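Local coordinates for protein putative phosphoenolpyruvate-dependent sugar phosphotransferase system (PTS) permease (PDB 3MTQ) that probably serves as a mannose/fructose-type IIA component that relays phosphoryl groups in phosphoenolpyruvate-dependent sugar uptake, at residues F26-S31 / T52-V57. Residues are numbered along the deposited sequence; the frame is centred on the assembly and turned at random.
Sequences FASHGS and TLCAYV
F26 to H29 and T52 to A55 pair as parallel strands, their axes 11° apart, through backbone hydrogen bonds. L53 N gives to F26 O (2.7 Å), S28 N to L53 O (3.0 Å) and A55 N to S28 O (2.8 Å), all close to straight; G30 N reaches A55 O (2.8 Å), carrying the pairing one residue past strand 22-29.

Where that chain turns away, S28 OG, between its backbone N and carbonyl carbon (chi1 72°), hydrogen-bonds G30 O from above the carbonyl plane and also A33 N of helix 32-44. C54 packs against the same turn, CB 3.2 Å from G30 O and SG beside S31 CA.

A27 CB touches L53 CB on one sheet face. The H29 and Y56 side chains lie side by side, pointing the same way, rings oblique at 37°, with H29 CD2 3.7 Å from Y56 CE2 at the tyrosine edge. H29 ND1 hydrogen-bonds D85 OD2, consistent with the phosphorylatable histidine of mannose-type IIA domains.

H29 O and S31 N hydrogen-bond S39 OG and N38 OD1 of the second subunit. Within the beta-alpha-beta unit, helix 32-44 covers T52 and C54; helix 63-72 packs on L53 and A55, helix 90-96 on A27 and H29.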
loop_
_atom_site.group_PDB
_atom_site.type_symbol
_atom_site.label_atom_id
_atom_site.label_comp_id
_atom_site.label_asym_id
_atom_site.label_seq_id
_atom_site.Cartn_x
_atom_site.Cartn_y
_atom_site.Cartn_z
ATOM N N PHE A 26 -10.976 3.767 -2.510
ATOM C CA PHE A 26 -9.521 3.807 -2.543
ATOM C C PHE A 26 -9.170 4.963 -3.422
ATOM O O PHE A 26 -9.612 5.039 -4.615
ATOM C CB PHE A 26 -8.842 2.556 -3.118
ATOM C CG PHE A 26 -9.119 1.258 -2.387
ATOM C CD1 PHE A 26 -9.737 1.208 -1.132
ATOM C CD2 PHE A 26 -8.690 0.069 -2.969
ATOM C CE1 PHE A 26 -9.975 -0.021 -0.520
ATOM C CE2 PHE A 26 -8.907 -1.147 -2.344
ATOM C CZ PHE A 26 -9.550 -1.193 -1.131
ATOM N N ALA A 27 -8.397 5.891 -2.860
ATOM C CA ALA A 27 -8.005 7.097 -3.571
ATOM C C ALA A 27 -6.492 7.291 -3.621
ATOM O O ALA A 27 -5.801 7.285 -2.612
ATOM C CB ALA A 27 -8.705 8.320 -3.027
ATOM N N SER A 28 -5.961 7.411 -4.823
ATOM C CA SER A 28 -4.491 7.502 -4.983
ATOM C C SER A 28 -4.032 8.439 -6.091
ATOM O O SER A 28 -4.784 8.735 -7.037
ATOM C CB SER A 28 -3.901 6.096 -5.214
ATOM O OG SER A 28 -4.249 5.612 -6.540
ATOM N N HIS A 29 -2.773 8.879 -5.962
ATOM C CA HIS A 29 -2.010 9.417 -7.092
ATOM C C HIS A 29 -1.828 8.267 -8.058
ATOM O O HIS A 29 -1.303 7.224 -7.752
ATOM C CB HIS A 29 -0.626 9.937 -6.659
ATOM C CG HIS A 29 -0.653 11.118 -5.733
ATOM N ND1 HIS A 29 -0.911 11.001 -4.380
ATOM C CD2 HIS A 29 -0.356 12.420 -5.949
ATOM C CE1 HIS A 29 -0.830 12.193 -3.818
ATOM N NE2 HIS A 29 -0.469 13.070 -4.741
ATOM N N GLY A 30 -2.295 8.396 -9.296
ATOM C CA GLY A 30 -2.034 7.316 -10.199
ATOM C C GLY A 30 -2.847 6.061 -9.939
ATOM O O GLY A 30 -3.829 6.065 -9.185
ATOM N N SER A 31 -2.407 4.966 -10.543
ATOM C CA SER A 31 -3.197 3.742 -10.625
ATOM C C SER A 31 -3.077 2.789 -9.433
ATOM O O SER A 31 -3.679 1.710 -9.406
ATOM C CB SER A 31 -2.846 3.009 -11.911
ATOM O OG SER A 31 -1.465 2.698 -11.981
ATOM N N THR A 52 -12.808 3.144 -6.867
ATOM C CA THR A 52 -11.453 3.688 -6.900
ATOM C C THR A 52 -11.434 5.082 -7.510
ATOM O O THR A 52 -12.141 5.380 -8.504
ATOM C CB THR A 52 -10.488 2.813 -7.651
ATOM O OG1 THR A 52 -10.920 2.714 -9.035
ATOM C CG2 THR A 52 -10.299 1.443 -6.983
ATOM N N LEU A 53 -10.619 5.941 -6.927
ATOM C CA LEU A 53 -10.329 7.224 -7.528
ATOM C C LEU A 53 -8.838 7.266 -7.843
ATOM O O LEU A 53 -8.011 7.220 -6.944
ATOM C CB LEU A 53 -10.742 8.392 -6.645
ATOM C CG LEU A 53 -10.651 9.777 -7.309
ATOM C CD1 LEU A 53 -11.752 10.758 -6.832
ATOM C CD2 LEU A 53 -9.240 10.413 -7.233
ATOM N N CYS A 54 -8.502 7.352 -9.132
ATOM C CA CYS A 54 -7.101 7.419 -9.524
ATOM C C CYS A 54 -6.780 8.780 -10.149
ATOM O O CYS A 54 -7.132 9.055 -11.301
ATOM C CB CYS A 54 -6.739 6.299 -10.489
ATOM S SG CYS A 54 -6.852 4.621 -9.940
ATOM N N ALA A 55 -6.071 9.599 -9.393
ATOM C CA ALA A 55 -5.764 10.983 -9.723
ATOM C C ALA A 55 -4.599 11.159 -10.681
ATOM O O ALA A 55 -3.642 10.396 -10.673
ATOM C CB ALA A 55 -5.467 11.773 -8.431
ATOM N N TYR A 56 -4.690 12.185 -11.520
ATOM C CA TYR A 56 -3.596 12.544 -12.435
ATOM C C TYR A 56 -3.299 11.485 -13.492
ATOM O O TYR A 56 -2.165 11.373 -13.963
ATOM C CB TYR A 56 -2.321 12.873 -11.649
ATOM C CG TYR A 56 -2.595 13.834 -10.531
ATOM C CD1 TYR A 56 -3.139 15.067 -10.783
ATOM C CD2 TYR A 56 -2.314 13.507 -9.213
ATOM C CE1 TYR A 56 -3.397 15.937 -9.784
ATOM C CE2 TYR A 56 -2.581 14.389 -8.198
ATOM C CZ TYR A 56 -3.103 15.590 -8.477
ATOM O OH TYR A 56 -3.385 16.473 -7.485
ATOM N N VAL A 57 -4.302 10.685 -13.849
ATOM C CA VAL A 57 -4.136 9.782 -14.980
ATOM C C VAL A 57 -4.551 10.519 -16.269
ATOM O O VAL A 57 -4.122 10.134 -17.358
ATOM C CB VAL A 57 -4.895 8.435 -14.809
ATOM C CG1 VAL A 57 -4.544 7.780 -13.495
ATOM C CG2 VAL A 57 -6.376 8.630 -14.904
#